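Local coordinates for PlaB phospholipase (Legionella pneumophila, PDB 6ZTI), which is a phospholipase with an alpha/beta-hydrolase domain and probably acts in virulence, its activity being controlled by tetramerization mediated by NAD(H), at residues H322-K327 against R333-N338. Sequence-based numbering, arbitrary orientation.
Sequences HKEFVK and REYITN. With SND (thionicotinamide-adenine-dinucleotide), chain I.
Glu-324 and Tyr-335 exchange both of their backbone hydrogen bonds, Tyr-335 N to Glu-324 O at 2.8 Å and Glu-324 N to Tyr-335 O at 2.9 Å. Val-326 and Arg-333 form the next hydrogen-bonded pair, and Thr-337 N reaches His-322 O at the open end. With strand directions 159° apart and five residues between the segments, this is an antiparallel beta hairpin lying at the surface, about 25 Å from the chain centre (centre to centre).

Apolar contact on the face of Glu-324, Val-326, Arg-333 and Tyr-335 comes from Val-326 CG2, which meets the Tyr-335 ring in plane at its edge, 3.6 Å from CE2. Glu-324 OE1 is salt-bridged to Arg-202, which also makes a cation-pi contact with the Tyr-335 ring.

On the other face, Phe-325 and Glu-334 run side by side, ring and carboxylate planes 30° apart, with Phe-325 CE2 3.6 Å from Glu-334 CG. Lys-323 NZ stays 4.2 Å from Glu-334 OE2, too far for a salt bridge, though the opposite charges would still probably attract.

Ligand contacts come from strand 333-336. Tyr-335 OH lies 3.5 Å from C4N of the thionicotinamide ring. Arg-333, bent at chi2 (-76°), lays one guanidinium face against ribose O4D, while its NH2 is hydrogen-bonded to Leu-373 O and Gln-371 O of the second subunit. The hairpin thus presents one face to the dinucleotide at a subunit interface, consistent with NAD(H)-mediated tetramerization.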
loop_
_atom_site.group_PDB
_atom_site.type_symbol
_atom_site.label_atom_id
_atom_site.label_comp_id
_atom_site.label_asym_id
_atom_site.label_seq_id
_atom_site.Cartn_x
_atom_site.Cartn_y
_atom_site.Cartn_z
ATOM N N HIS B 322 -33.114 -5.450 -28.683
ATOM C CA HIS B 322 -33.494 -5.808 -27.324
ATOM C C HIS B 322 -33.227 -7.278 -27.029
ATOM O O HIS B 322 -32.838 -7.631 -25.910
ATOM C CB HIS B 322 -34.964 -5.485 -27.127
ATOM C CG HIS B 322 -35.517 -5.948 -25.823
ATOM N ND1 HIS B 322 -36.616 -6.773 -25.739
ATOM C CD2 HIS B 322 -35.137 -5.694 -24.550
ATOM C CE1 HIS B 322 -36.889 -7.008 -24.468
ATOM N NE2 HIS B 322 -36.008 -6.365 -23.728
ATOM N N LYS B 323 -33.471 -8.155 -28.001
ATOM C CA LYS B 323 -33.225 -9.584 -27.848
ATOM C C LYS B 323 -32.324 -10.059 -28.975
ATOM O O LYS B 323 -32.561 -9.744 -30.143
ATOM C CB LYS B 323 -34.524 -10.396 -27.854
ATOM C CG LYS B 323 -35.311 -10.286 -26.572
ATOM C CD LYS B 323 -36.449 -11.303 -26.563
ATOM C CE LYS B 323 -37.710 -10.768 -25.885
ATOM N NZ LYS B 323 -37.807 -11.158 -24.444
ATOM N N GLU B 324 -31.304 -10.826 -28.618
ATOM C CA GLU B 324 -30.329 -11.360 -29.555
ATOM C C GLU B 324 -30.181 -12.843 -29.265
ATOM O O GLU B 324 -30.000 -13.232 -28.106
ATOM C CB GLU B 324 -28.990 -10.632 -29.396
ATOM C CG GLU B 324 -27.824 -11.149 -30.251
ATOM C CD GLU B 324 -26.496 -10.533 -29.823
ATOM O OE1 GLU B 324 -26.475 -9.862 -28.760
ATOM O OE2 GLU B 324 -25.483 -10.712 -30.535
ATOM N N PHE B 325 -30.275 -13.664 -30.309
ATOM C CA PHE B 325 -30.143 -15.111 -30.198
ATOM C C PHE B 325 -28.899 -15.535 -30.962
ATOM O O PHE B 325 -28.766 -15.226 -32.151
ATOM C CB PHE B 325 -31.386 -15.827 -30.732
ATOM C CG PHE B 325 -32.608 -15.604 -29.890
ATOM C CD1 PHE B 325 -33.418 -14.494 -30.093
ATOM C CD2 PHE B 325 -32.936 -16.485 -28.883
ATOM C CE1 PHE B 325 -34.534 -14.276 -29.304
ATOM C CE2 PHE B 325 -34.053 -16.275 -28.092
ATOM C CZ PHE B 325 -34.853 -15.168 -28.307
ATOM N N VAL B 326 -27.993 -16.228 -30.279
ATOM C CA VAL B 326 -26.726 -16.669 -30.856
ATOM C C VAL B 326 -26.719 -18.186 -30.874
ATOM O O VAL B 326 -26.763 -18.827 -29.816
ATOM C CB VAL B 326 -25.525 -16.131 -30.068
ATOM C CG1 VAL B 326 -24.244 -16.513 -30.764
ATOM C CG2 VAL B 326 -25.637 -14.635 -29.914
ATOM N N LYS B 327 -26.652 -18.761 -32.072
ATOM C CA LYS B 327 -26.751 -20.200 -32.261
ATOM C C LYS B 327 -25.384 -20.773 -32.607
ATOM O O LYS B 327 -24.675 -20.237 -33.466
ATOM C CB LYS B 327 -27.756 -20.549 -33.361
ATOM C CG LYS B 327 -29.176 -20.713 -32.855
ATOM C CD LYS B 327 -30.086 -21.360 -33.895
ATOM C CE LYS B 327 -30.880 -20.318 -34.670
ATOM N NZ LYS B 327 -31.774 -20.925 -35.697
ATOM N N ARG B 333 -27.600 -19.185 -27.095
ATOM C CA ARG B 333 -27.649 -18.154 -26.073
ATOM C C ARG B 333 -28.736 -17.143 -26.423
ATOM O O ARG B 333 -28.928 -16.799 -27.596
ATOM C CB ARG B 333 -26.307 -17.416 -25.961
ATOM C CG ARG B 333 -25.060 -18.299 -25.886
ATOM C CD ARG B 333 -24.895 -18.934 -24.510
ATOM N NE ARG B 333 -23.569 -19.537 -24.340
ATOM C CZ ARG B 333 -23.267 -20.437 -23.409
ATOM N NH1 ARG B 333 -24.191 -20.854 -22.550
ATOM N NH2 ARG B 333 -22.040 -20.930 -23.343
ATOM N N GLU B 334 -29.439 -16.666 -25.404
ATOM C CA GLU B 334 -30.301 -15.496 -25.506
ATOM C C GLU B 334 -29.650 -14.347 -24.742
ATOM O O GLU B 334 -29.216 -14.525 -23.601
ATOM C CB GLU B 334 -31.690 -15.773 -24.938
ATOM C CG GLU B 334 -32.675 -14.628 -25.151
ATOM C CD GLU B 334 -33.957 -14.802 -24.341
ATOM O OE1 GLU B 334 -33.894 -15.429 -23.261
ATOM O OE2 GLU B 334 -35.023 -14.319 -24.785
ATOM N N TYR B 335 -29.576 -13.185 -25.369
ATOM C CA TYR B 335 -29.015 -11.994 -24.751
ATOM C C TYR B 335 -30.056 -10.884 -24.786
ATOM O O TYR B 335 -30.624 -10.589 -25.843
ATOM C CB TYR B 335 -27.739 -11.559 -25.465
ATOM C CG TYR B 335 -26.596 -12.535 -25.349
ATOM C CD1 TYR B 335 -25.944 -12.723 -24.142
ATOM C CD2 TYR B 335 -26.146 -13.234 -26.453
ATOM C CE1 TYR B 335 -24.895 -13.603 -24.030
ATOM C CE2 TYR B 335 -25.092 -14.117 -26.356
ATOM C CZ TYR B 335 -24.465 -14.299 -25.137
ATOM O OH TYR B 335 -23.410 -15.183 -25.022
ATOM N N ILE B 336 -30.302 -10.274 -23.636
ATOM C CA ILE B 336 -31.286 -9.213 -23.492
ATOM C C ILE B 336 -30.544 -7.918 -23.206
ATOM O O ILE B 336 -29.703 -7.863 -22.300
ATOM C CB ILE B 336 -32.298 -9.533 -22.382
ATOM C CG1 ILE B 336 -33.084 -10.801 -22.743
ATOM C CG2 ILE B 336 -33.233 -8.344 -22.171
ATOM C CD1 ILE B 336 -33.916 -11.351 -21.601
ATOM N N THR B 337 -30.853 -6.883 -23.981
ATOM C CA THR B 337 -30.235 -5.571 -23.862
ATOM C C THR B 337 -31.363 -4.569 -23.687
ATOM O O THR B 337 -32.188 -4.410 -24.588
ATOM C CB THR B 337 -29.411 -5.240 -25.116
ATOM O OG1 THR B 337 -28.476 -6.299 -25.381
ATOM C CG2 THR B 337 -28.660 -3.938 -24.943
ATOM N N ASN B 338 -31.416 -3.907 -22.530
ATOM C CA ASN B 338 -32.421 -2.872 -22.323
ATOM C C ASN B 338 -31.768 -1.516 -22.555
ATOM O O ASN B 338 -30.890 -1.398 -23.410
ATOM C CB ASN B 338 -33.034 -2.987 -20.925
ATOM C CG ASN B 338 -33.909 -4.225 -20.777
ATOM O OD1 ASN B 338 -34.691 -4.549 -21.665
ATOM N ND2 ASN B 338 -33.752 -4.936 -19.672
HETATM P PA SND I . -20.686 -14.376 -17.575
HETATM O O1A SND I . -19.933 -14.440 -18.874
HETATM O O2A SND I . -21.419 -13.080 -17.307
HETATM O O5B SND I . -19.691 -14.676 -16.329
HETATM C C5B SND I . -20.055 -14.476 -14.948
HETATM C C4B SND I . -18.741 -14.367 -14.213
HETATM O O4B SND I . -17.943 -15.540 -14.504
HETATM C C3B SND I . -17.870 -13.182 -14.616
HETATM O O3B SND I . -17.030 -12.762 -13.550
HETATM C C2B SND I . -17.037 -13.761 -15.756
HETATM O O2B SND I . -15.818 -13.053 -15.936
HETATM C C1B SND I . -16.785 -15.176 -15.229
HETATM N N9A SND I . -16.548 -16.188 -16.257
HETATM C C8A SND I . -17.175 -16.303 -17.471
HETATM N N7A SND I . -16.743 -17.302 -18.201
HETATM C C5A SND I . -15.764 -17.887 -17.414
HETATM C C6A SND I . -14.905 -18.982 -17.623
HETATM N N6A SND I . -14.889 -19.711 -18.741
HETATM N N1A SND I . -14.040 -19.301 -16.634
HETATM C C2A SND I . -14.036 -18.564 -15.521
HETATM N N3A SND I . -14.784 -17.499 -15.220
HETATM C C4A SND I . -15.635 -17.213 -16.211
HETATM O O3 SND I . -21.688 -15.594 -17.381
HETATM P PN SND I . -22.661 -16.495 -18.273
HETATM O O1N SND I . -23.339 -15.625 -19.254
HETATM O O2N SND I . -23.477 -17.332 -17.369
HETATM O O5D SND I . -21.564 -17.381 -19.014
HETATM C C5D SND I . -21.854 -18.662 -19.595
HETATM C C4D SND I . -20.833 -18.885 -20.680
HETATM O O4D SND I . -21.062 -17.954 -21.764
HETATM C C3D SND I . -19.377 -18.692 -20.249
HETATM O O3D SND I . -18.610 -19.753 -20.797
HETATM C C2D SND I . -19.029 -17.316 -20.821
HETATM O O2D SND I . -17.651 -17.135 -21.127
HETATM C C1D SND I . -19.855 -17.328 -22.094
HETATM N N1N SND I . -20.158 -15.927 -22.508
HETATM C C2N SND I . -19.756 -15.574 -23.740
HETATM C C3N SND I . -20.064 -14.323 -24.233
HETATM C C7N SND I . -19.595 -13.893 -25.576
HETATM S S7N SND I . -20.063 -12.427 -26.207
HETATM N N7N SND I . -18.794 -14.718 -26.219
HETATM C C4N SND I . -20.795 -13.456 -23.434
HETATM C C5N SND I . -21.178 -13.839 -22.162
HETATM C C6N SND I . -20.844 -15.087 -21.709
#